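Local atomic coordinates of cyclopropane mycolic acid synthase MmaA2 (Mycobacterium tuberculosis, PDB entry 1TPY), a protein that transfers a methylene group from S-adenosyl-L-methionine to a double bond of mycolic acids, forming a cis-cyclopropane ring at the distal position of alpha-mycolates. Residues Gln226-His231 against Val280-Leu285; Gly137-Phe142 against Leu164-Ile169. All coordinates share one frame; numbering follows the deposited sequence.

How the interactions relate
Both interactions belong to one mixed sheet, in which strand 278-286 of interaction 1 lies next to strand 163-171 of interaction 2; backbone bonds and the packing of Val280 on His167 join them. Interaction 1 pairs strand 278-286 with the outermost strand 221-227 and is partly buried. Its chemistry is mainly antiparallel backbone pairing, with polar side chains on both sheet faces. Interaction 2 is wholly buried near the centre of the chain, where the segment following strand 132-136 folds against the C-terminal half of strand 163-171. There, side-chain packing is joined by one backbone bond and one carboxylate-to-backbone bond, and residues of the same segments border S-adenosyl-L-homocysteine, the carbonate and the detergent.

Interaction 1: Gln226-His231 against Val280-Leu285; sequences QSLQPH and VNQFTL
Val280 meets the turn that follows strand 221-227. Its O accepts the backbone N of Leu228 at 3.0 Å in a nearly straight bond (165° at the hydrogen), while Ser227 CA adds a C-H...O contact to the same oxygen. CG1, set between the backbone N and carbonyl carbon (chi1 63°), packs on Leu228 CB at 3.6 Å and reaches the peptide joining Leu228 to Gln229. Asn281 forms a non-hydrogen-bonded antiparallel pair with Ser227, their CA atoms 4.4 Å apart and their side chains on one sheet face; its CA also approaches Gln226 O, at 3.3 Å. Ser227 OG accepts Gln229 N at 3.3 Å, an ST turn, and also bonds Asp279. Gln282 and Gln226 form the hydrogen-bonded pair: Gln226 N gives to Gln282 O at 2.9 Å, and Gln282 N returns a bond to Gln226 O at 2.7 Å. Their extended side chains run side by side on the other face, with Gln226 OE1 held by Lys59. Leu228 is N-cap of helix 229-245, and strand 278-286 is inserted antiparallel between 163-171 and edge strand 221-227, giving the 3-2-1-4-5-7-6 order of S-adenosylmethionine-dependent methyltransferases.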
# COMPACT_ATOMS: atom_id res chain seq x y z
N GLN A 226 5.16 3.14 -13.55
CA GLN A 226 4.64 4.51 -13.52
C GLN A 226 4.85 5.11 -12.14
O GLN A 226 4.46 4.53 -11.12
CB GLN A 226 3.15 4.53 -13.89
CG GLN A 226 2.42 5.83 -13.58
CD GLN A 226 1.00 5.87 -14.14
OE1 GLN A 226 0.35 4.83 -14.30
NE2 GLN A 226 0.51 7.07 -14.44
N SER A 227 5.49 6.28 -12.11
CA SER A 227 5.77 6.98 -10.86
C SER A 227 4.66 7.94 -10.50
O SER A 227 4.06 8.57 -11.38
CB SER A 227 7.09 7.75 -10.98
OG SER A 227 7.37 8.47 -9.79
N LEU A 228 4.38 8.06 -9.21
CA LEU A 228 3.36 8.97 -8.69
C LEU A 228 4.03 9.85 -7.64
O LEU A 228 3.36 10.44 -6.79
CB LEU A 228 2.22 8.18 -8.04
CG LEU A 228 1.13 7.55 -8.92
CD1 LEU A 228 1.74 6.80 -10.08
CD2 LEU A 228 0.28 6.62 -8.08
N GLN A 229 5.36 9.94 -7.70
CA GLN A 229 6.14 10.71 -6.73
C GLN A 229 5.55 12.05 -6.27
O GLN A 229 5.33 12.25 -5.08
CB GLN A 229 7.56 10.95 -7.28
CG GLN A 229 8.49 11.65 -6.31
CD GLN A 229 9.90 11.79 -6.87
OE1 GLN A 229 10.10 12.42 -7.91
NE2 GLN A 229 10.87 11.20 -6.18
N PRO A 230 5.29 12.98 -7.21
CA PRO A 230 4.73 14.28 -6.84
C PRO A 230 3.39 14.19 -6.11
O PRO A 230 3.02 15.08 -5.34
CB PRO A 230 4.61 14.99 -8.19
CG PRO A 230 4.32 13.87 -9.12
CD PRO A 230 5.33 12.83 -8.67
N HIS A 231 2.67 13.11 -6.35
CA HIS A 231 1.37 12.89 -5.73
C HIS A 231 1.45 12.49 -4.26
O HIS A 231 0.54 12.76 -3.49
CB HIS A 231 0.61 11.82 -6.51
CG HIS A 231 0.29 12.22 -7.91
ND1 HIS A 231 -0.80 13.00 -8.24
CD2 HIS A 231 0.93 11.97 -9.08
CE1 HIS A 231 -0.81 13.21 -9.54
NE2 HIS A 231 0.23 12.60 -10.07
N VAL A 280 7.55 6.49 -5.54
CA VAL A 280 6.43 5.56 -5.37
C VAL A 280 6.09 5.15 -6.79
O VAL A 280 5.88 6.01 -7.66
CB VAL A 280 5.22 6.24 -4.66
CG1 VAL A 280 4.67 7.37 -5.50
CG2 VAL A 280 4.13 5.21 -4.38
N ASN A 281 6.05 3.85 -7.04
CA ASN A 281 5.79 3.35 -8.39
C ASN A 281 4.77 2.25 -8.53
O ASN A 281 4.55 1.45 -7.61
CB ASN A 281 7.10 2.84 -9.00
CG ASN A 281 8.09 3.95 -9.29
OD1 ASN A 281 8.96 4.26 -8.48
ND2 ASN A 281 7.96 4.56 -10.46
N GLN A 282 4.14 2.21 -9.70
CA GLN A 282 3.18 1.16 -10.02
C GLN A 282 3.85 0.29 -11.09
O GLN A 282 4.14 0.75 -12.20
CB GLN A 282 1.86 1.73 -10.54
CG GLN A 282 0.99 2.33 -9.44
CD GLN A 282 -0.46 2.50 -9.85
OE1 GLN A 282 -1.32 2.78 -9.01
NE2 GLN A 282 -0.74 2.35 -11.13
N PHE A 283 4.10 -0.97 -10.73
CA PHE A 283 4.73 -1.90 -11.65
C PHE A 283 3.71 -2.87 -12.23
O PHE A 283 3.09 -3.65 -11.50
CB PHE A 283 5.81 -2.72 -10.96
CG PHE A 283 6.94 -1.91 -10.40
CD1 PHE A 283 6.84 -1.30 -9.16
CD2 PHE A 283 8.14 -1.80 -11.11
CE1 PHE A 283 7.91 -0.60 -8.62
CE2 PHE A 283 9.22 -1.10 -10.57
CZ PHE A 283 9.10 -0.50 -9.32
N THR A 284 3.52 -2.82 -13.54
CA THR A 284 2.59 -3.71 -14.20
C THR A 284 3.41 -4.92 -14.62
O THR A 284 4.18 -4.85 -15.57
CB THR A 284 1.94 -3.05 -15.43
OG1 THR A 284 1.23 -1.88 -15.01
CG2 THR A 284 0.97 -4.01 -16.10
N LEU A 285 3.25 -6.02 -13.88
CA LEU A 285 3.98 -7.26 -14.12
C LEU A 285 3.11 -8.35 -14.74
O LEU A 285 2.13 -8.80 -14.13
CB LEU A 285 4.58 -7.75 -12.81
CG LEU A 285 5.51 -6.74 -12.14
CD1 LEU A 285 5.75 -7.11 -10.69
CD2 LEU A 285 6.82 -6.67 -12.91

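Interaction 2: Gly137-Phe142 against Leu164-Ile169. With SAH (S-adenosyl-L-homocysteine), chain C; 16A (cetyl-trimethyl-ammonium), chain D; CO3 (carbonate ion), chain B.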
# COMPACT_ATOMS: atom_id res chain seq x y z
N GLY A 137 0.94 -0.55 -1.56
CA GLY A 137 1.50 -0.17 -0.28
C GLY A 137 1.71 -1.28 0.72
O GLY A 137 1.84 -1.02 1.92
N ALA A 138 1.75 -2.52 0.26
CA ALA A 138 1.95 -3.65 1.15
C ALA A 138 3.38 -4.19 1.05
O ALA A 138 3.99 -4.56 2.05
CB ALA A 138 0.96 -4.77 0.83
N PHE A 139 3.90 -4.20 -0.17
CA PHE A 139 5.24 -4.70 -0.48
C PHE A 139 6.35 -4.20 0.46
O PHE A 139 7.24 -4.96 0.85
CB PHE A 139 5.61 -4.32 -1.91
CG PHE A 139 6.76 -5.10 -2.48
CD1 PHE A 139 6.57 -6.40 -2.96
CD2 PHE A 139 8.03 -4.53 -2.56
CE1 PHE A 139 7.63 -7.12 -3.52
CE2 PHE A 139 9.10 -5.25 -3.12
CZ PHE A 139 8.90 -6.55 -3.60
N GLU A 140 6.29 -2.91 0.80
CA GLU A 140 7.28 -2.29 1.68
C GLU A 140 7.44 -3.03 3.00
O GLU A 140 8.49 -2.96 3.64
CB GLU A 140 6.88 -0.83 1.95
CG GLU A 140 6.69 0.03 0.69
CD GLU A 140 5.26 0.02 0.16
OE1 GLU A 140 4.64 -1.06 0.11
OE2 GLU A 140 4.76 1.10 -0.22
N HIS A 141 6.40 -3.76 3.40
CA HIS A 141 6.39 -4.53 4.65
C HIS A 141 6.93 -5.95 4.49
O HIS A 141 7.35 -6.57 5.47
CB HIS A 141 4.97 -4.64 5.20
CG HIS A 141 4.43 -3.37 5.77
ND1 HIS A 141 4.89 -2.83 6.96
CD2 HIS A 141 3.46 -2.53 5.33
CE1 HIS A 141 4.23 -1.72 7.22
NE2 HIS A 141 3.35 -1.52 6.25
N PHE A 142 6.91 -6.47 3.27
CA PHE A 142 7.35 -7.83 3.02
C PHE A 142 8.75 -8.19 3.51
O PHE A 142 8.96 -9.30 4.01
CB PHE A 142 7.26 -8.14 1.52
CG PHE A 142 5.85 -8.15 0.98
CD1 PHE A 142 5.62 -8.34 -0.37
CD2 PHE A 142 4.76 -7.94 1.82
CE1 PHE A 142 4.33 -8.31 -0.90
CE2 PHE A 142 3.47 -7.91 1.31
CZ PHE A 142 3.25 -8.09 -0.06
N LEU A 164 0.02 -8.83 -12.50
CA LEU A 164 0.18 -8.38 -11.13
C LEU A 164 0.45 -6.89 -11.14
O LEU A 164 1.35 -6.42 -11.84
CB LEU A 164 1.37 -9.09 -10.47
CG LEU A 164 2.08 -8.36 -9.30
CD1 LEU A 164 1.16 -8.28 -8.08
CD2 LEU A 164 3.35 -9.09 -8.94
N LEU A 165 -0.36 -6.13 -10.41
CA LEU A 165 -0.14 -4.70 -10.33
C LEU A 165 0.48 -4.47 -8.97
O LEU A 165 -0.19 -4.54 -7.95
CB LEU A 165 -1.44 -3.91 -10.46
CG LEU A 165 -1.27 -2.38 -10.51
CD1 LEU A 165 -0.85 -1.84 -9.14
CD2 LEU A 165 -0.24 -2.02 -11.57
N LEU A 166 1.79 -4.23 -8.96
CA LEU A 166 2.53 -4.00 -7.74
C LEU A 166 2.79 -2.52 -7.55
O LEU A 166 3.63 -1.94 -8.23
CB LEU A 166 3.86 -4.75 -7.79
CG LEU A 166 4.60 -5.02 -6.47
CD1 LEU A 166 6.08 -5.16 -6.77
CD2 LEU A 166 4.38 -3.91 -5.48
N HIS A 167 2.06 -1.92 -6.63
CA HIS A 167 2.20 -0.51 -6.32
C HIS A 167 2.97 -0.44 -5.01
O HIS A 167 2.54 -0.99 -4.00
CB HIS A 167 0.81 0.13 -6.18
CG HIS A 167 0.82 1.51 -5.58
ND1 HIS A 167 0.01 2.52 -6.05
CD2 HIS A 167 1.46 2.01 -4.50
CE1 HIS A 167 0.16 3.59 -5.29
NE2 HIS A 167 1.03 3.30 -4.34
N THR A 168 4.13 0.21 -5.04
CA THR A 168 4.93 0.28 -3.84
C THR A 168 5.87 1.47 -3.81
O THR A 168 6.23 2.04 -4.84
CB THR A 168 5.80 -0.99 -3.66
OG1 THR A 168 6.64 -0.84 -2.51
CG2 THR A 168 6.68 -1.22 -4.87
N ILE A 169 6.25 1.84 -2.60
CA ILE A 169 7.18 2.93 -2.42
C ILE A 169 8.52 2.35 -2.81
O ILE A 169 8.79 1.18 -2.55
CB ILE A 169 7.24 3.37 -0.95
CG1 ILE A 169 5.93 4.06 -0.57
CG2 ILE A 169 8.44 4.28 -0.72
CD1 ILE A 169 5.82 4.37 0.90
N SAH C . -3.66 -1.67 0.10
CA SAH C . -4.32 -0.79 1.06
CB SAH C . -3.62 -0.83 2.44
CG SAH C . -2.13 -0.47 2.50
SD SAH C . -1.45 -0.53 4.18
C SAH C . -4.38 0.64 0.54
O SAH C . -3.74 0.92 -0.49
OXT SAH C . -5.04 1.48 1.18
C5' SAH C . -0.39 -2.00 4.11
C4' SAH C . -1.23 -3.28 4.02
O4' SAH C . -0.47 -4.44 3.61
C3' SAH C . -1.90 -3.66 5.34
O3' SAH C . -3.25 -4.07 5.07
C2' SAH C . -1.06 -4.79 5.85
O2' SAH C . -1.78 -5.62 6.78
C1' SAH C . -0.70 -5.48 4.57
N9 SAH C . 0.49 -6.42 4.66
C8 SAH C . 1.77 -6.22 5.09
N7 SAH C . 2.56 -7.24 5.03
C5 SAH C . 1.74 -8.23 4.49
C6 SAH C . 1.94 -9.59 4.15
N6 SAH C . 3.10 -10.21 4.32
N1 SAH C . 0.87 -10.29 3.63
C2 SAH C . -0.32 -9.67 3.46
N3 SAH C . -0.63 -8.39 3.74
C4 SAH C . 0.46 -7.73 4.26
C1 16A D . 3.20 7.34 3.80
C2 16A D . 4.37 6.45 4.20
C3 16A D . 5.68 6.97 3.58
C4 16A D . 6.93 6.17 3.92
C5 16A D . 8.14 6.81 3.23
C6 16A D . 9.49 6.11 3.48
C7 16A D . 10.06 6.08 4.92
C8 16A D . 11.13 5.02 5.25
C9 16A D . 10.81 3.55 4.88
C10 16A D . 9.61 2.89 5.60
C11 16A D . 9.01 1.64 4.91
C12 16A D . 7.59 1.27 5.37
C13 16A D . 6.52 1.71 4.36
C14 16A D . 5.11 1.42 4.88
C15 16A D . 4.13 2.14 3.94
C16 16A D . 2.71 1.99 4.52
N1 16A D . 1.42 2.57 3.96
C17 16A D . 0.19 2.49 4.51
C18 16A D . 1.57 4.05 3.68
C19 16A D . 1.16 1.95 2.60
C CO3 B . 2.37 3.32 -1.08
O1 CO3 B . 1.56 4.32 -1.84
O2 CO3 B . 2.59 3.48 0.24
O3 CO3 B . 2.89 2.25 -1.73
O HOH W 1 2.16 -3.48 -2.46
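Glu140 reaches back from the short helical turn 139-142 to the backbone of Ile169, whose N binds OE2 at 2.9 Å. The donor comes from above the carboxylate, 64° out of its plane. A bend at chi2 (90°) folds the side chain over Thr168, and the two run antiparallel alongside one another with Thr168 OG1 only 3.1 Å from Glu140 CD. That hydroxyl donates a hydrogen bond to Ile169 O at 3.0 Å. Packing continues, with ordinary apolar spacing, at Phe139, with CG anti to the backbone N (chi1 -163°), which turns the ring toward Leu166. Leu166 lies across it: CD2 touches CB, and CD1 sits over one ring face as a CH-pi contact, 4.2 Å from the centroid. The segments belong to a beta-alpha-beta crossover of a Rossmann-like methyltransferase, from strand 132-136 through helix 147-157 to the neighbouring parallel strand 163-171. At the start of the first segment, Gly137 N binds His167 O at 3.0 Å. Here direct packing gives way to water and ligands. A water accepts Ala138 N and donates to His167 O, giving that oxygen a second partner. On the pocket side, His167 NE2 binds carbonate O1 at 2.8 Å, and Glu140 OE2 lies 2.7 Å from carbonate O3; Tyr232 OH and Cys35 N also hydrogen-bond the ion. In related cyclopropane synthases a bicarbonate in this place is thought to act as the base. Gly137 O looks onto a methyl of the cetyl-trimethyl-ammonium head group, whose chain continues past Glu140 CB, while the Phe142 ring puts its edge to the adenine of S-adenosyl-L-homocysteine, CE2 3.6 Å from C5.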